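Local coordinates for neurogenic locus protein delta (Drosophila melanogaster, PDB 7ALK) that acts as a ligand for the Notch receptor in neural and epidermal cell-fate decisions, here seen as its C2, DSL and first EGF domains, at residues F11-C24 against A120-V132. Residues are numbered along the deposited sequence; the frame is centred on the assembly and turned at random.
Sequences FSNDHGRDNEGRCC and ARTNKLLIQRLLV
Q128 OE1 is hydrogen-bonded by T152 OG1, and F11 CE1 packs against it at 3.6 Å. The amide is tilted 38° from the F11 ring, and the two side chains run past each other in opposite directions. Q128 CG stands anti to the backbone N (chi1 -173°), and the extended chain beyond it carries the amide to the ring. I127 CG2 meets the same ring at its edge, 4.0 Å from F11 CZ. This methyl also touches the backbone of the loop, 3.6 Å from R17 O. I127 and Q128 form a classic beta bulge opposite A110, on strand 124-135, one of the two outer strands of a four-stranded antiparallel sheet.

D18 crosses L125 at about a right angle. Its OD2 rests 3.5 Å from L125 CD1 and close to L125 CB. C24 O lies on the same methyl, at 3.7 Å. With an alanine in place of D18 the carboxylate is gone, and L125 CB and CD1 would probably lose the group packed on them, with a gap left beside the strand. N19 runs alongside L126, and its CB packs on the carbonyl oxygens of L126 and I127.

A type I turn from D18 to G21 shapes the loop; the disulfides C23-C35 and C24-C39 tie it to the chain beyond. Shape and these disulfides, not direct polar bonds, hold the loop on this C2-domain strand.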
ATOM      1  N   PHE A  11      -4.177   8.907 -16.789  1.00 23.48           N
ATOM      2  CA  PHE A  11      -4.153   8.179 -18.050  1.00 28.94           C
ATOM      3  C   PHE A  11      -4.448   9.161 -19.173  1.00 29.82           C
ATOM      4  O   PHE A  11      -5.441   9.892 -19.114  1.00 29.51           O
ATOM      5  CB  PHE A  11      -5.171   7.036 -18.055  1.00 28.55           C
ATOM      6  CG  PHE A  11      -5.120   6.188 -19.295  1.00 31.91           C
ATOM      7  CD1 PHE A  11      -4.091   5.279 -19.486  1.00 33.15           C
ATOM      8  CD2 PHE A  11      -6.097   6.301 -20.268  1.00 28.93           C
ATOM      9  CE1 PHE A  11      -4.039   4.498 -20.625  1.00 26.75           C
ATOM     10  CE2 PHE A  11      -6.051   5.521 -21.410  1.00 28.52           C
ATOM     11  CZ  PHE A  11      -5.021   4.618 -21.587  1.00 22.80           C
ATOM     12  N   SER A  12      -3.584   9.187 -20.183  1.00 29.12           N
ATOM     13  CA  SER A  12      -3.646  10.179 -21.249  1.00 31.52           C
ATOM     14  C   SER A  12      -4.012   9.499 -22.562  1.00 31.92           C
ATOM     15  O   SER A  12      -3.325   8.570 -22.995  1.00 32.57           O
ATOM     16  CB  SER A  12      -2.314  10.918 -21.381  1.00 32.00           C
ATOM     17  OG  SER A  12      -2.406  11.971 -22.323  1.00 38.98           O
ATOM     18  N   ASN A  13      -5.089   9.971 -23.192  1.00 32.31           N
ATOM     19  CA  ASN A  13      -5.513   9.466 -24.492  1.00 31.69           C
ATOM     20  C   ASN A  13      -6.508  10.431 -25.126  1.00 31.67           C
ATOM     21  O   ASN A  13      -7.698  10.122 -25.239  1.00 28.83           O
ATOM     22  CB  ASN A  13      -6.121   8.068 -24.357  1.00 30.35           C
ATOM     23  CG  ASN A  13      -6.517   7.468 -25.693  1.00 28.57           C
ATOM     24  OD1 ASN A  13      -7.647   7.018 -25.872  1.00 30.86           O
ATOM     25  ND2 ASN A  13      -5.590   7.474 -26.644  1.00 29.48           N
ATOM     26  N   ASP A  14      -6.025  11.605 -25.541  1.00 32.92           N
ATOM     27  CA  ASP A  14      -6.907  12.638 -26.074  1.00 32.69           C
ATOM     28  C   ASP A  14      -7.526  12.249 -27.410  1.00 35.61           C
ATOM     29  O   ASP A  14      -8.555  12.818 -27.791  1.00 32.33           O
ATOM     30  CB  ASP A  14      -6.141  13.953 -26.226  1.00 30.77           C
ATOM     31  CG  ASP A  14      -5.563  14.444 -24.916  1.00 31.45           C
ATOM     32  OD1 ASP A  14      -6.166  14.166 -23.857  1.00 45.23           O
ATOM     33  OD2 ASP A  14      -4.507  15.109 -24.943  1.00 20.13           O
ATOM     34  N   HIS A  15      -6.929  11.297 -28.125  1.00 34.24           N
ATOM     35  CA  HIS A  15      -7.415  10.900 -29.437  1.00 33.17           C
ATOM     36  C   HIS A  15      -8.485   9.819 -29.376  1.00 32.25           C
ATOM     37  O   HIS A  15      -9.157   9.578 -30.386  1.00 38.56           O
ATOM     38  CB  HIS A  15      -6.248  10.413 -30.301  1.00 34.62           C
ATOM     39  CG  HIS A  15      -5.200  11.455 -30.546  1.00 36.06           C
ATOM     40  ND1 HIS A  15      -5.385  12.784 -30.233  1.00 32.03           N
ATOM     41  CD2 HIS A  15      -3.956  11.362 -31.070  1.00 33.23           C
ATOM     42  CE1 HIS A  15      -4.300  13.466 -30.555  1.00 26.36           C
ATOM     43  NE2 HIS A  15      -3.417  12.626 -31.066  1.00 28.68           N
ATOM     44  N   GLY A  16      -8.663   9.168 -28.227  1.00 33.35           N
ATOM     45  CA  GLY A  16      -9.630   8.095 -28.100  1.00 32.25           C
ATOM     46  C   GLY A  16      -9.326   6.926 -29.013  1.00 29.06           C
ATOM     47  O   GLY A  16     -10.213   6.436 -29.718  1.00 29.21           O
ATOM     48  N   ARG A  17      -8.078   6.468 -29.008  1.00 38.42           N
ATOM     49  CA  ARG A  17      -7.614   5.454 -29.943  1.00 38.71           C
ATOM     50  C   ARG A  17      -7.300   4.148 -29.215  1.00 35.38           C
ATOM     51  O   ARG A  17      -7.483   4.017 -28.002  1.00 26.54           O
ATOM     52  CB  ARG A  17      -6.401   5.965 -30.723  1.00 39.09           C
ATOM     53  CG  ARG A  17      -6.737   7.120 -31.649  1.00 42.53           C
ATOM     54  CD  ARG A  17      -5.564   7.521 -32.527  1.00 44.17           C
ATOM     55  NE  ARG A  17      -5.896   8.671 -33.359  1.00 39.85           N
ATOM     56  CZ  ARG A  17      -6.534   8.598 -34.520  1.00 51.26           C
ATOM     57  NH1 ARG A  17      -6.924   7.438 -35.022  1.00 57.50           N
ATOM     58  NH2 ARG A  17      -6.789   9.717 -35.192  1.00 53.61           N
ATOM     59  N   ASP A  18      -6.816   3.177 -29.983  1.00 43.94           N
ATOM     60  CA  ASP A  18      -6.695   1.789 -29.562  1.00 42.04           C
ATOM     61  C   ASP A  18      -5.230   1.368 -29.567  1.00 40.06           C
ATOM     62  O   ASP A  18      -4.359   2.060 -30.098  1.00 45.75           O
ATOM     63  CB  ASP A  18      -7.527   0.883 -30.485  1.00 40.76           C
ATOM     64  CG  ASP A  18      -7.759  -0.504 -29.916  1.00 45.10           C
ATOM     65  OD1 ASP A  18      -6.914  -0.989 -29.135  1.00 44.42           O
ATOM     66  OD2 ASP A  18      -8.794  -1.114 -30.259  1.00 43.84           O
ATOM     67  N   ASN A  19      -4.969   0.208 -28.954  1.00 35.03           N
ATOM     68  CA  ASN A  19      -3.634  -0.378 -28.990  1.00 41.46           C
ATOM     69  C   ASN A  19      -3.186  -0.661 -30.418  1.00 46.18           C
ATOM     70  O   ASN A  19      -1.991  -0.577 -30.724  1.00 49.77           O
ATOM     71  CB  ASN A  19      -3.609  -1.666 -28.166  1.00 41.56           C
ATOM     72  CG  ASN A  19      -2.225  -2.009 -27.652  1.00 43.45           C
ATOM     73  OD1 ASN A  19      -1.223  -1.468 -28.122  1.00 49.50           O
ATOM     74  ND2 ASN A  19      -2.162  -2.914 -26.682  1.00 37.19           N
ATOM     75  N   GLU A  20      -4.125  -0.994 -31.299  1.00 49.38           N
ATOM     76  CA  GLU A  20      -3.831  -1.278 -32.695  1.00 46.96           C
ATOM     77  C   GLU A  20      -3.910  -0.043 -33.583  1.00 46.00           C
ATOM     78  O   GLU A  20      -3.692  -0.154 -34.794  1.00 55.67           O
ATOM     79  CB  GLU A  20      -4.782  -2.358 -33.221  1.00 48.47           C
ATOM     80  CG  GLU A  20      -6.254  -1.996 -33.102  1.00 47.85           C
ATOM     81  CD  GLU A  20      -7.168  -3.142 -33.486  1.00 51.69           C
ATOM     82  OE1 GLU A  20      -6.668  -4.133 -34.059  1.00 54.80           O
ATOM     83  OE2 GLU A  20      -8.384  -3.054 -33.214  1.00 53.58           O
ATOM     84  N   GLY A  21      -4.220   1.128 -33.019  1.00 44.61           N
ATOM     85  CA  GLY A  21      -4.255   2.378 -33.747  1.00 45.63           C
ATOM     86  C   GLY A  21      -5.653   2.895 -34.024  1.00 43.87           C
ATOM     87  O   GLY A  21      -5.846   4.114 -34.110  1.00 46.15           O
ATOM     88  N   ARG A  22      -6.628   1.999 -34.163  1.00 46.39           N
ATOM     89  CA  ARG A  22      -7.996   2.399 -34.459  1.00 43.73           C
ATOM     90  C   ARG A  22      -8.588   3.133 -33.251  1.00 42.10           C
ATOM     91  O   ARG A  22      -7.921   3.360 -32.240  1.00 46.19           O
ATOM     92  CB  ARG A  22      -8.820   1.173 -34.854  1.00 48.34           C
ATOM     93  CG  ARG A  22     -10.157   1.472 -35.535  1.00 61.42           C
ATOM     94  CD  ARG A  22     -10.809   0.216 -36.087  1.00 66.87           C
ATOM     95  NE  ARG A  22     -12.252   0.219 -35.875  1.00 57.54           N
ATOM     96  CZ  ARG A  22     -13.151   0.154 -36.848  1.00 61.94           C
ATOM     97  NH1 ARG A  22     -12.792   0.084 -38.120  1.00 60.76           N
ATOM     98  NH2 ARG A  22     -14.445   0.162 -36.537  1.00 68.36           N
ATOM     99  N   CYS A  23      -9.851   3.527 -33.359  1.00 41.60           N
ATOM    100  CA  CYS A  23     -10.531   4.243 -32.293  1.00 39.37           C
ATOM    101  C   CYS A  23     -11.477   3.317 -31.540  1.00 39.63           C
ATOM    102  O   CYS A  23     -12.013   2.356 -32.098  1.00 40.88           O
ATOM    103  CB  CYS A  23     -11.298   5.441 -32.847  1.00 35.28           C
ATOM    104  SG  CYS A  23     -10.224   6.785 -33.371  1.00 36.99           S
ATOM    105  N   CYS A  24     -11.677   3.625 -30.257  1.00 37.29           N
ATOM    106  CA  CYS A  24     -12.510   2.782 -29.406  1.00 32.94           C
ATOM    107  C   CYS A  24     -13.963   2.794 -29.862  1.00 34.75           C
ATOM    108  O   CYS A  24     -14.638   1.756 -29.836  1.00 33.68           O
ATOM    109  CB  CYS A  24     -12.397   3.241 -27.955  1.00 28.98           C
ATOM    110  SG  CYS A  24     -10.756   3.853 -27.502  1.00 28.04           S
ATOM    111  N   ALA A 120     -27.506  -6.064 -24.397  1.00 21.51           N
ATOM    112  CA  ALA A 120     -27.287  -7.228 -23.549  1.00 22.73           C
ATOM    113  C   ALA A 120     -25.839  -7.703 -23.569  1.00 27.01           C
ATOM    114  O   ALA A 120     -25.499  -8.639 -22.836  1.00 23.97           O
ATOM    115  CB  ALA A 120     -28.211  -8.373 -23.974  1.00 20.64           C
ATOM    116  N   ARG A 121     -24.985  -7.086 -24.383  1.00 24.66           N
ATOM    117  CA  ARG A 121     -23.580  -7.455 -24.464  1.00 20.04           C
ATOM    118  C   ARG A 121     -22.774  -6.220 -24.834  1.00 16.41           C
ATOM    119  O   ARG A 121     -23.177  -5.449 -25.708  1.00 16.85           O
ATOM    120  CB  ARG A 121     -23.356  -8.576 -25.486  1.00 21.27           C
ATOM    121  CG  ARG A 121     -21.901  -8.966 -25.685  1.00 18.68           C
ATOM    122  CD  ARG A 121     -21.777 -10.204 -26.560  1.00 18.32           C
ATOM    123  NE  ARG A 121     -22.268 -11.399 -25.884  1.00 18.80           N
ATOM    124  CZ  ARG A 121     -23.468 -11.929 -26.074  1.00 21.81           C
ATOM    125  NH1 ARG A 121     -24.326 -11.410 -26.939  1.00 21.99           N
ATOM    126  NH2 ARG A 121     -23.818 -13.009 -25.380  1.00 25.10           N
ATOM    127  N   THR A 122     -21.642  -6.039 -24.166  1.00 16.93           N
ATOM    128  CA  THR A 122     -20.813  -4.854 -24.330  1.00 17.11           C
ATOM    129  C   THR A 122     -19.685  -5.110 -25.325  1.00 19.07           C
ATOM    130  O   THR A 122     -19.428  -6.241 -25.744  1.00 19.47           O
ATOM    131  CB  THR A 122     -20.239  -4.410 -22.979  1.00 19.46           C
ATOM    132  OG1 THR A 122     -19.587  -5.521 -22.349  1.00 18.70           O
ATOM    133  CG2 THR A 122     -21.347  -3.899 -22.071  1.00 20.18           C
ATOM    134  N   ASN A 123     -19.007  -4.028 -25.701  1.00 17.60           N
ATOM    135  CA  ASN A 123     -17.871  -4.073 -26.611  1.00 16.35           C
ATOM    136  C   ASN A 123     -16.633  -3.582 -25.880  1.00 14.75           C
ATOM    137  O   ASN A 123     -16.632  -2.479 -25.325  1.00 15.97           O
ATOM    138  CB  ASN A 123     -18.125  -3.220 -27.857  1.00 18.22           C
ATOM    139  CG  ASN A 123     -17.031  -3.367 -28.897  1.00 17.03           C
ATOM    140  OD1 ASN A 123     -16.575  -4.474 -29.182  1.00 13.32           O
ATOM    141  ND2 ASN A 123     -16.604  -2.248 -29.468  1.00 15.94           N
ATOM    142  N   LYS A 124     -15.579  -4.398 -25.884  1.00 21.62           N
ATOM    143  CA  LYS A 124     -14.352  -4.088 -25.165  1.00 22.08           C
ATOM    144  C   LYS A 124     -13.159  -4.151 -26.109  1.00 20.22           C
ATOM    145  O   LYS A 124     -13.091  -5.015 -26.988  1.00 17.32           O
ATOM    146  CB  LYS A 124     -14.146  -5.049 -23.986  1.00 19.89           C
ATOM    147  CG  LYS A 124     -14.053  -6.508 -24.389  1.00 23.95           C
ATOM    148  CD  LYS A 124     -13.763  -7.404 -23.200  1.00 24.85           C
ATOM    149  CE  LYS A 124     -13.516  -8.833 -23.655  1.00 29.52           C
ATOM    150  NZ  LYS A 124     -13.396  -9.766 -22.508  1.00 29.19           N
ATOM    151  N   LEU A 125     -12.224  -3.220 -25.922  1.00 22.28           N
ATOM    152  CA  LEU A 125     -10.990  -3.165 -26.699  1.00 25.32           C
ATOM    153  C   LEU A 125      -9.843  -2.803 -25.768  1.00 30.18           C
ATOM    154  O   LEU A 125      -9.941  -1.836 -25.008  1.00 30.77           O
ATOM    155  CB  LEU A 125     -11.086  -2.143 -27.839  1.00 25.84           C
ATOM    156  CG  LEU A 125     -12.203  -2.309 -28.872  1.00 26.49           C
ATOM    157  CD1 LEU A 125     -12.253  -1.105 -29.798  1.00 27.98           C
ATOM    158  CD2 LEU A 125     -12.012  -3.589 -29.670  1.00 30.36           C
ATOM    159  N   LEU A 126      -8.761  -3.578 -25.830  1.00 27.13           N
ATOM    160  CA  LEU A 126      -7.590  -3.317 -25.001  1.00 23.20           C
ATOM    161  C   LEU A 126      -6.857  -2.078 -25.502  1.00 23.19           C
ATOM    162  O   LEU A 126      -6.414  -2.038 -26.654  1.00 25.60           O
ATOM    163  CB  LEU A 126      -6.659  -4.527 -25.009  1.00 28.82           C
ATOM    164  CG  LEU A 126      -5.256  -4.317 -24.429  1.00 27.33           C
ATOM    165  CD1 LEU A 126      -5.315  -4.088 -22.925  1.00 19.30           C
ATOM    166  CD2 LEU A 126      -4.353  -5.494 -24.763  1.00 25.01           C
ATOM    167  N   ILE A 127      -6.720  -1.076 -24.639  1.00 23.87           N
ATOM    168  CA  ILE A 127      -6.057   0.171 -25.017  1.00 28.03           C
ATOM    169  C   ILE A 127      -4.549   0.085 -24.819  1.00 29.49           C
ATOM    170  O   ILE A 127      -3.775   0.383 -25.732  1.00 26.91           O
ATOM    171  CB  ILE A 127      -6.654   1.355 -24.228  1.00 22.06           C
ATOM    172  CG1 ILE A 127      -8.176   1.250 -24.153  1.00 21.93           C
ATOM    173  CG2 ILE A 127      -6.254   2.670 -24.867  1.00 21.78           C
ATOM    174  CD1 ILE A 127      -8.799   2.283 -23.245  1.00 21.17           C
ATOM    175  N   GLN A 128      -4.105  -0.312 -23.629  1.00 23.31           N
ATOM    176  CA  GLN A 128      -2.682  -0.360 -23.328  1.00 22.21           C
ATOM    177  C   GLN A 128      -2.426  -1.422 -22.270  1.00 21.34           C
ATOM    178  O   GLN A 128      -3.275  -1.686 -21.417  1.00 26.49           O
ATOM    179  CB  GLN A 128      -2.162   1.000 -22.844  1.00 22.70           C
ATOM    180  CG  GLN A 128      -0.652   1.067 -22.680  1.00 20.79           C
ATOM    181  CD  GLN A 128      -0.179   2.389 -22.113  1.00 25.63           C
ATOM    182  OE1 GLN A 128      -0.914   3.375 -22.112  1.00 25.94           O
ATOM    183  NE2 GLN A 128       1.054   2.413 -21.624  1.00 33.99           N
ATOM    184  N   ARG A 129      -1.239  -2.025 -22.335  1.00 21.58           N
ATOM    185  CA  ARG A 129      -0.796  -3.017 -21.366  1.00 22.82           C
ATOM    186  C   ARG A 129       0.634  -2.702 -20.952  1.00 21.10           C
ATOM    187  O   ARG A 129       1.485  -2.437 -21.807  1.00 23.20           O
ATOM    188  CB  ARG A 129      -0.876  -4.432 -21.945  1.00 22.15           C
ATOM    189  CG  ARG A 129      -0.375  -5.515 -21.006  1.00 25.35           C
ATOM    190  CD  ARG A 129      -0.173  -6.822 -21.747  1.00 30.17           C
ATOM    191  NE  ARG A 129      -1.371  -7.216 -22.476  1.00 30.26           N
ATOM    192  CZ  ARG A 129      -2.211  -8.160 -22.076  1.00 32.34           C
ATOM    193  NH1 ARG A 129      -2.003  -8.844 -20.963  1.00 39.46           N
ATOM    194  NH2 ARG A 129      -3.289  -8.422 -22.810  1.00 28.96           N
ATOM    195  N   LEU A 130       0.896  -2.732 -19.647  1.00 20.73           N
ATOM    196  CA  LEU A 130       2.228  -2.482 -19.119  1.00 23.95           C
ATOM    197  C   LEU A 130       2.586  -3.554 -18.100  1.00 22.67           C
ATOM    198  O   LEU A 130       1.724  -4.052 -17.368  1.00 21.00           O
ATOM    199  CB  LEU A 130       2.332  -1.084 -18.484  1.00 22.01           C
ATOM    200  CG  LEU A 130       1.461  -0.742 -17.273  1.00 23.33           C
ATOM    201  CD1 LEU A 130       2.182  -1.022 -15.963  1.00 23.24           C
ATOM    202  CD2 LEU A 130       1.022   0.710 -17.342  1.00 32.90           C
ATOM    203  N   LEU A 131       3.870  -3.906 -18.062  1.00 22.78           N
ATOM    204  CA  LEU A 131       4.400  -4.902 -17.140  1.00 20.71           C
ATOM    205  C   LEU A 131       5.513  -4.273 -16.314  1.00 21.18           C
ATOM    206  O   LEU A 131       6.433  -3.663 -16.867  1.00 20.54           O
ATOM    207  CB  LEU A 131       4.934  -6.131 -17.887  1.00 25.52           C
ATOM    208  CG  LEU A 131       3.962  -7.224 -18.350  1.00 29.21           C
ATOM    209  CD1 LEU A 131       2.974  -6.714 -19.392  1.00 28.04           C
ATOM    210  CD2 LEU A 131       4.727  -8.430 -18.878  1.00 24.40           C
ATOM    211  N   VAL A 132       5.428  -4.424 -14.994  1.00 26.18           N
ATOM    212  CA  VAL A 132       6.429  -3.906 -14.066  1.00 26.05           C
ATOM    213  C   VAL A 132       6.872  -5.062 -13.178  1.00 25.89           C
ATOM    214  O   VAL A 132       6.087  -5.558 -12.361  1.00 25.79           O
ATOM    215  CB  VAL A 132       5.896  -2.742 -13.220  1.00 26.24           C
ATOM    216  CG1 VAL A 132       7.005  -2.166 -12.355  1.00 30.62           C
ATOM    217  CG2 VAL A 132       5.302  -1.668 -14.112  1.00 27.44           C
TER